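Local coordinates for protein beta-1,4-exocellulase (Thermobifida fusca, PDB 4B4H) that probably hydrolyses the beta-1,4-glycosidic bonds of cellulose as a cellobiohydrolase of glycoside hydrolase family 6, this chain being its catalytic domain, at residues L59-E64 with I117-F121; T242-Q246 with S305-Y311. All coordinates share one frame. Where two conformers were deposited one is given. Residues are numbered along the deposited sequence.

Interaction 1 (L59-E64 with I117-F121)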
ATOM      1  N   LEU A  59       6.120  -4.275  18.784  1.00 12.13           N
ATOM      2  CA  LEU A  59       5.753  -5.465  18.030  1.00 11.92           C
ATOM      3  C   LEU A  59       5.348  -6.588  18.978  1.00 11.81           C
ATOM      4  O   LEU A  59       4.308  -7.227  18.775  1.00 10.96           O
ATOM      5  CB  LEU A  59       6.877  -5.927  17.097  1.00 11.83           C
ATOM      6  CG  LEU A  59       6.534  -7.161  16.244  1.00 11.48           C
ATOM      7  CD1 LEU A  59       5.236  -7.017  15.454  1.00 10.93           C
ATOM      8  CD2 LEU A  59       7.679  -7.523  15.311  1.00 11.25           C
ATOM      9  N   ARG A  60       6.164  -6.811  20.012  1.00 12.00           N
ATOM     10  CA  ARG A  60       5.898  -7.860  20.993  0.50 12.32           C
ATOM     11  C   ARG A  60       4.523  -7.643  21.628  1.00 12.25           C
ATOM     12  O   ARG A  60       3.731  -8.569  21.734  1.00 11.90           O
ATOM     13  CB  ARG A  60       7.003  -7.898  22.058  0.50 12.44           C
ATOM     14  CG  ARG A  60       6.719  -8.856  23.205  0.50 12.84           C
ATOM     15  CD  ARG A  60       7.938  -9.075  24.081  0.50 13.18           C
ATOM     16  NE  ARG A  60       7.609  -9.868  25.260  0.50 13.46           N
ATOM     17  CZ  ARG A  60       6.976  -9.382  26.322  0.50 13.52           C
ATOM     18  NH1 ARG A  60       6.613  -8.107  26.343  0.50 13.54           N
ATOM     19  NH2 ARG A  60       6.706 -10.163  27.359  0.50 13.81           N
ATOM     20  N   ASP A  61       4.252  -6.399  22.024  1.00 12.63           N
ATOM     21  CA  ASP A  61       2.947  -5.993  22.566  1.00 13.15           C
ATOM     22  C   ASP A  61       1.763  -6.312  21.646  1.00 12.76           C
ATOM     23  O   ASP A  61       0.760  -6.869  22.107  1.00 13.17           O
ATOM     24  CB  ASP A  61       2.921  -4.495  22.909  1.00 14.38           C
ATOM     25  CG  ASP A  61       3.618  -4.163  24.216  1.00 15.41           C
ATOM     26  OD1 ASP A  61       3.622  -5.005  25.144  1.00 15.72           O
ATOM     27  OD2 ASP A  61       4.162  -3.033  24.312  1.00 16.12           O
ATOM     28  N   HIS A  62       1.859  -5.951  20.360  1.00 11.84           N
ATOM     29  CA  HIS A  62       0.786  -6.282  19.407  1.00 11.42           C
ATOM     30  C   HIS A  62       0.641  -7.760  19.180  1.00 11.16           C
ATOM     31  O   HIS A  62      -0.466  -8.258  18.973  1.00 11.33           O
ATOM     32  CB  HIS A  62       1.000  -5.612  18.052  1.00 11.30           C
ATOM     33  CG  HIS A  62       0.699  -4.135  18.042  1.00 11.31           C
ATOM     34  ND1 HIS A  62      -0.563  -3.653  18.072  1.00 11.31           N
ATOM     35  CD2 HIS A  62       1.542  -3.028  17.988  1.00 11.41           C
ATOM     36  CE1 HIS A  62      -0.530  -2.307  18.029  1.00 11.81           C
ATOM     37  NE2 HIS A  62       0.760  -1.924  17.994  1.00 11.80           N
ATOM     38  N   LEU A  63       1.757  -8.484  19.172  1.00 10.82           N
ATOM     39  CA  LEU A  63       1.696  -9.925  18.924  1.00 11.08           C
ATOM     40  C   LEU A  63       1.052 -10.702  20.074  1.00 11.39           C
ATOM     41  O   LEU A  63       0.261 -11.626  19.842  1.00 10.90           O
ATOM     42  CB  LEU A  63       3.083 -10.475  18.583  1.00 10.71           C
ATOM     43  CG  LEU A  63       3.679  -9.933  17.276  1.00 10.71           C
ATOM     44  CD1 LEU A  63       5.078 -10.497  17.120  1.00 10.43           C
ATOM     45  CD2 LEU A  63       2.812 -10.273  16.072  1.00 10.73           C
ATOM     46  N   GLU A  64       1.387 -10.309  21.299  1.00 11.98           N
ATOM     47  CA  GLU A  64       0.737 -10.803  22.516  1.00 12.52           C
ATOM     48  C   GLU A  64      -0.767 -10.552  22.490  1.00 12.37           C
ATOM     49  O   GLU A  64      -1.550 -11.427  22.853  1.00 12.68           O
ATOM     50  CB  GLU A  64       1.372 -10.174  23.761  1.00 13.56           C
ATOM     51  CG  GLU A  64       2.769 -10.706  24.044  1.00 15.32           C
ATOM     52  CD  GLU A  64       3.323 -10.291  25.393  1.00 16.19           C
ATOM     53  OE1 GLU A  64       2.844  -9.291  25.964  1.00 18.02           O
ATOM     54  OE2 GLU A  64       4.262 -10.965  25.876  1.00 17.24           O
ATOM     55  N   ILE A 117      11.794 -11.216  17.259  1.00 10.18           N
ATOM     56  CA  ILE A 117      10.482 -11.227  17.908  1.00  9.89           C
ATOM     57  C   ILE A 117       9.508 -12.198  17.229  1.00  9.79           C
ATOM     58  O   ILE A 117       8.789 -12.945  17.899  1.00 10.43           O
ATOM     59  CB  ILE A 117       9.851  -9.826  17.987  1.00 10.10           C
ATOM     60  CG1 ILE A 117      10.726  -8.898  18.838  1.00  9.82           C
ATOM     61  CG2 ILE A 117       8.428  -9.905  18.534  1.00 10.07           C
ATOM     62  CD1 ILE A 117      10.278  -7.452  18.823  1.00 10.16           C
ATOM     63  N   MET A 118       9.489 -12.215  15.899  1.00  9.36           N
ATOM     64  CA  MET A 118       8.559 -13.113  15.210  1.00  9.23           C
ATOM     65  C   MET A 118       8.896 -14.581  15.464  1.00  9.58           C
ATOM     66  O   MET A 118       8.002 -15.423  15.586  1.00  9.66           O
ATOM     67  CB  MET A 118       8.475 -12.785  13.718  1.00  8.79           C
ATOM     68  CG  MET A 118       7.914 -11.386  13.500  1.00  8.61           C
ATOM     69  SD  MET A 118       7.718 -11.011  11.767  1.00  8.74           S
ATOM     70  CE  MET A 118       6.903  -9.417  11.827  1.00  8.99           C
ATOM     71  N   TRP A 119      10.185 -14.880  15.556  1.00  9.92           N
ATOM     72  CA  TRP A 119      10.615 -16.229  15.874  1.00 10.55           C
ATOM     73  C   TRP A 119      10.019 -16.688  17.173  1.00 11.01           C
ATOM     74  O   TRP A 119       9.533 -17.805  17.254  1.00 10.83           O
ATOM     75  CB  TRP A 119      12.136 -16.333  15.904  1.00 10.54           C
ATOM     76  CG  TRP A 119      12.736 -16.796  14.605  1.00 10.61           C
ATOM     77  CD1 TRP A 119      13.566 -16.080  13.747  1.00 10.69           C
ATOM     78  CD2 TRP A 119      12.588 -18.118  13.981  1.00 10.46           C
ATOM     79  NE1 TRP A 119      13.919 -16.836  12.659  1.00 10.55           N
ATOM     80  CE2 TRP A 119      13.367 -18.075  12.734  1.00 10.38           C
ATOM     81  CE3 TRP A 119      11.895 -19.287  14.303  1.00 10.42           C
ATOM     82  CZ2 TRP A 119      13.445 -19.161  11.884  1.00 10.20           C
ATOM     83  CZ3 TRP A 119      11.997 -20.381  13.446  1.00 10.33           C
ATOM     84  CH2 TRP A 119      12.743 -20.317  12.259  1.00 10.19           C
ATOM     85  N   ASP A 120      10.040 -15.846  18.207  1.00 11.77           N
ATOM     86  CA  ASP A 120       9.464 -16.240  19.490  1.00 12.80           C
ATOM     87  C   ASP A 120       8.056 -16.754  19.259  1.00 13.17           C
ATOM     88  O   ASP A 120       7.694 -17.845  19.710  1.00 13.91           O
ATOM     89  CB  ASP A 120       9.394 -15.065  20.460  1.00 13.65           C
ATOM     90  CG  ASP A 120      10.762 -14.588  20.911  1.00 14.19           C
ATOM     91  OD1 ASP A 120      11.721 -15.390  20.918  1.00 15.69           O
ATOM     92  OD2 ASP A 120      10.870 -13.399  21.259  1.00 15.21           O
ATOM     93  N   PHE A 121       7.280 -15.972  18.512  1.00 12.93           N
ATOM     94  CA  PHE A 121       5.870 -16.264  18.306  1.00 12.81           C
ATOM     95  C   PHE A 121       5.547 -17.454  17.386  1.00 13.05           C
ATOM     96  O   PHE A 121       4.399 -17.883  17.308  1.00 12.85           O
ATOM     97  CB  PHE A 121       5.129 -14.973  17.932  1.00 12.62           C
ATOM     98  CG  PHE A 121       5.018 -14.002  19.085  1.00 12.38           C
ATOM     99  CD1 PHE A 121       6.059 -13.120  19.389  1.00 12.04           C
ATOM    100  CD2 PHE A 121       3.895 -14.013  19.913  1.00 12.41           C
ATOM    101  CE1 PHE A 121       5.963 -12.250  20.468  1.00 11.83           C
ATOM    102  CE2 PHE A 121       3.799 -13.155  20.998  1.00 11.92           C
ATOM    103  CZ  PHE A 121       4.827 -12.260  21.272  1.00 12.28           C
TER
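Segments 59-64 and 117-121, parts of helices 59-70 and 103-121, run side by side in nearly the same N-to-C sense: their local axes diverge by 22° and come within 10.4 Å. The CA atoms of R60 and I117 are 6.5 Å apart and those of L63 and F121 7.6 Å, so one turn of each helix advances together. No hydrogen bond crosses; 346 Å² is buried, both sides summed, mostly by apolar side chains. L59, L63, I117 and F121 direct CA-to-CB toward the partner helix. I117 CG2 approaches L63 CD1 at 3.7 Å and L59 CG at 4.0 Å, while M118, whose CA-to-CB bond points sideways, extends its thioether chain so that CE reaches L59 CD2 at 4.0 Å. One turn on, F121 offers a ring face to L63: L63 CB lies 3.6 Å from the F121 ring centroid and 10° off its normal, a CH-pi contact, and L63 CD1 is 3.6 Å from F121 CD1. Near the surface F121 CZ meets E64 CG at 3.8 Å and R60 CG at 4.3 Å. R60 NH2 and E64 OE2, 3.0 Å apart, form an i/i+4 salt bridge within segment 59-64, but the oxygen lies well out of the guanidinium plane, leaving attraction of charges without a directed N-H bond. Beneath, L59 and M118 touch V79 of the central parallel strand 75-81, and L63 reaches I77. The two helices thus cover the same part of the sheet of this family 6 alpha/beta barrel, and their contact rests on shape and dispersion, with the charged pair left at the exposed margin.

Interaction 2 (T242-Q246 with S305-Y311)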
ATOM      1  N   THR A 242     -15.510   2.822 -25.404  1.00 23.24           N
ATOM      2  CA  THR A 242     -15.349   4.012 -26.224  1.00 22.71           C
ATOM      3  C   THR A 242     -16.426   5.064 -25.940  1.00 23.00           C
ATOM      4  O   THR A 242     -17.525   4.744 -25.471  1.00 22.75           O
ATOM      5  CB  THR A 242     -15.268   3.637 -27.727  1.00 23.35           C
ATOM      6  OG1 THR A 242     -14.807   4.758 -28.492  1.00 23.64           O
ATOM      7  CG2 THR A 242     -16.612   3.157 -28.258  1.00 23.26           C
ATOM      8  N   VAL A 243     -16.076   6.321 -26.187  1.00 22.90           N
ATOM      9  CA  VAL A 243     -16.998   7.449 -26.073  1.00 22.65           C
ATOM     10  C   VAL A 243     -17.113   7.996 -27.483  1.00 22.32           C
ATOM     11  O   VAL A 243     -16.186   8.649 -27.978  1.00 21.81           O
ATOM     12  CB  VAL A 243     -16.455   8.550 -25.143  1.00 22.46           C
ATOM     13  CG1 VAL A 243     -17.508   9.628 -24.921  1.00 22.82           C
ATOM     14  CG2 VAL A 243     -15.999   7.956 -23.822  1.00 22.55           C
ATOM     15  N   ASN A 244     -18.243   7.707 -28.129  1.00 21.77           N
ATOM     16  CA  ASN A 244     -18.367   7.881 -29.573  1.00 22.33           C
ATOM     17  C   ASN A 244     -17.212   7.149 -30.283  1.00 21.83           C
ATOM     18  O   ASN A 244     -17.005   5.966 -30.031  1.00 21.85           O
ATOM     19  CB  ASN A 244     -18.450   9.363 -29.930  1.00 22.57           C
ATOM     20  CG  ASN A 244     -19.766   9.986 -29.511  1.00 23.01           C
ATOM     21  OD1 ASN A 244     -19.992  10.275 -28.331  1.00 23.66           O
ATOM     22  ND2 ASN A 244     -20.639  10.205 -30.479  1.00 22.71           N
ATOM     23  N   GLY A 245     -16.443   7.844 -31.121  1.00 21.34           N
ATOM     24  CA  GLY A 245     -15.300   7.226 -31.799  1.00 21.26           C
ATOM     25  C   GLY A 245     -13.992   7.200 -31.021  1.00 21.04           C
ATOM     26  O   GLY A 245     -12.983   6.700 -31.517  1.00 20.82           O
ATOM     27  N   GLN A 246     -14.008   7.711 -29.793  1.00 20.02           N
ATOM     28  CA  GLN A 246     -12.785   7.871 -29.005  1.00 19.28           C
ATOM     29  C   GLN A 246     -12.633   6.815 -27.920  1.00 18.67           C
ATOM     30  O   GLN A 246     -13.563   6.568 -27.156  1.00 19.42           O
ATOM     31  CB  GLN A 246     -12.743   9.261 -28.370  1.00 18.72           C
ATOM     32  CG  GLN A 246     -12.758  10.388 -29.381  1.00 18.36           C
ATOM     33  CD  GLN A 246     -12.496  11.738 -28.757  1.00 18.24           C
ATOM     34  OE1 GLN A 246     -13.417  12.402 -28.284  1.00 18.07           O
ATOM     35  NE2 GLN A 246     -11.234  12.157 -28.762  1.00 19.06           N
ATOM     36  N   SER A 305     -22.377  12.094 -21.333  1.00 22.43           N
ATOM     37  CA  SER A 305     -21.634  13.086 -22.117  1.00 22.51           C
ATOM     38  C   SER A 305     -20.910  12.510 -23.333  1.00 22.55           C
ATOM     39  O   SER A 305     -20.319  11.428 -23.262  1.00 23.27           O
ATOM     40  CB  SER A 305     -20.626  13.824 -21.230  1.00 22.37           C
ATOM     41  OG  SER A 305     -19.843  14.735 -21.986  1.00 22.52           O
ATOM     42  N   THR A 306     -20.957  13.261 -24.434  1.00 23.08           N
ATOM     43  CA  THR A 306     -20.271  12.902 -25.685  1.00 22.75           C
ATOM     44  C   THR A 306     -18.784  13.270 -25.705  1.00 22.61           C
ATOM     45  O   THR A 306     -18.049  12.882 -26.617  1.00 22.17           O
ATOM     46  CB  THR A 306     -20.968  13.516 -26.922  1.00 23.10           C
ATOM     47  OG1 THR A 306     -21.402  14.854 -26.631  1.00 22.97           O
ATOM     48  CG2 THR A 306     -22.165  12.679 -27.315  1.00 23.29           C
ATOM     49  N   ASP A 307     -18.347  14.027 -24.707  1.00 21.81           N
ATOM     50  CA  ASP A 307     -16.935  14.354 -24.587  1.00 21.87           C
ATOM     51  C   ASP A 307     -16.212  13.167 -23.953  1.00 21.35           C
ATOM     52  O   ASP A 307     -16.707  12.573 -22.989  1.00 21.24           O
ATOM     53  CB  ASP A 307     -16.744  15.629 -23.760  1.00 21.95           C
ATOM     54  CG  ASP A 307     -15.283  16.037 -23.633  1.00 22.37           C
ATOM     55  OD1 ASP A 307     -14.640  16.340 -24.662  1.00 22.65           O
ATOM     56  OD2 ASP A 307     -14.777  16.066 -22.493  1.00 22.85           O
ATOM     57  N   LEU A 308     -15.056  12.818 -24.511  1.00 20.64           N
ATOM     58  CA  LEU A 308     -14.226  11.728 -23.991  1.00 19.32           C
ATOM     59  C   LEU A 308     -13.858  11.942 -22.527  1.00 18.66           C
ATOM     60  O   LEU A 308     -14.087  11.068 -21.687  1.00 18.69           O
ATOM     61  CB  LEU A 308     -12.957  11.552 -24.834  1.00 19.29           C
ATOM     62  CG  LEU A 308     -11.979  10.449 -24.406  1.00 18.97           C
ATOM     63  CD1 LEU A 308     -12.634   9.074 -24.447  1.00 19.24           C
ATOM     64  CD2 LEU A 308     -10.725  10.459 -25.262  1.00 19.19           C
ATOM     65  N   ASN A 309     -13.296  13.107 -22.225  1.00 17.79           N
ATOM     66  CA  ASN A 309     -12.834  13.374 -20.874  1.00 17.24           C
ATOM     67  C   ASN A 309     -13.958  13.664 -19.887  1.00 17.34           C
ATOM     68  O   ASN A 309     -13.819  13.391 -18.700  1.00 16.92           O
ATOM     69  CB  ASN A 309     -11.737  14.447 -20.871  1.00 17.02           C
ATOM     70  CG  ASN A 309     -10.437  13.936 -21.466  1.00 17.47           C
ATOM     71  OD1 ASN A 309      -9.873  12.944 -20.989  1.00 16.17           O
ATOM     72  ND2 ASN A 309      -9.963  14.592 -22.526  1.00 17.42           N
ATOM     73  N   THR A 310     -15.086  14.173 -20.379  1.00 17.84           N
ATOM     74  CA  THR A 310     -16.244  14.397 -19.512  1.00 18.52           C
ATOM     75  C   THR A 310     -16.978  13.077 -19.203  1.00 18.52           C
ATOM     76  O   THR A 310     -17.492  12.897 -18.101  1.00 18.76           O
ATOM     77  CB  THR A 310     -17.196  15.480 -20.083  1.00 18.98           C
ATOM     78  OG1 THR A 310     -16.430  16.609 -20.527  1.00 19.22           O
ATOM     79  CG2 THR A 310     -18.193  15.959 -19.023  1.00 19.22           C
ATOM     80  N   TYR A 311     -16.987  12.148 -20.158  1.00 18.34           N
ATOM     81  CA  TYR A 311     -17.509  10.794 -19.922  1.00 17.95           C
ATOM     82  C   TYR A 311     -16.702  10.093 -18.835  1.00 17.60           C
ATOM     83  O   TYR A 311     -17.263   9.523 -17.879  1.00 17.26           O
ATOM     84  CB  TYR A 311     -17.452   9.947 -21.200  1.00 18.28           C
ATOM     85  CG  TYR A 311     -17.801   8.481 -20.972  1.00 18.85           C
ATOM     86  CD1 TYR A 311     -16.844   7.572 -20.507  1.00 19.09           C
ATOM     87  CD2 TYR A 311     -19.093   8.007 -21.203  1.00 18.95           C
ATOM     88  CE1 TYR A 311     -17.166   6.239 -20.280  1.00 19.58           C
ATOM     89  CE2 TYR A 311     -19.419   6.676 -20.979  1.00 19.41           C
ATOM     90  CZ  TYR A 311     -18.448   5.794 -20.524  1.00 19.82           C
ATOM     91  OH  TYR A 311     -18.760   4.470 -20.302  1.00 19.78           O
TER
HETATM   92  O   HOH W   1     -14.429  14.267 -26.798  1.00 20.94           O
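A single water joins the two segments where no direct hydrogen bond does: it donates to Q246 OE1 (2.6 Å) and to D307 OD1 (3.0 Å) and accepts from L308 N (2.8 Å). It therefore sits at the N-terminal end of helix 308-315, on the N-H of the first helical residue. D307 is the N-cap, its OD2 accepting from T310 N at 2.9 Å and from T310 OG1 at 2.6 Å; D307 N donates to S305 OG at 3.2 Å in an ST turn. The other partner is a hairpin with a type II' turn from V243 to Q246, closed by V243 N to Q246 O (2.7 Å) and Q246 N to V243 O (3.0 Å). N244, the first corner residue, has the positive phi (phi/psi 53/-125) that marks a type II' turn. V243 is the chief apolar contact: its CG2 packs 3.6 Å from L308 CD1 and 3.4 Å from Y311 CG, while its CG1 lies 3.6 Å from D307 O. At the edge N244 OD1 lies 3.4 Å from T306 CG2. In all, 354 Å² is buried. The contact thus sets the hairpin 242-243/246-247 against the N-terminal end of helix 308-315, whose Y311 also touches I248, just past the second strand.

Interactions 1 and 2 lie on opposite sides of the centre of the chain, their own centres 54 Å apart and their nearest atoms about 41 Å apart, so neither touches the other. They also follow in series along the sequence, the first closing before the second opens. Interaction 1, 23 Å from the chain centre, is the nearer to the substrate sites: the L59 side chain is about 10 Å from that of W39 and about 11 Å from that of D41, both predicted substrate-binding residues. Interaction 2, 32 Å from the centre, is remote from the known and predicted sites. One is helix packing on the central sheet, the other a peripheral hairpin-to-helix contact bridged by water.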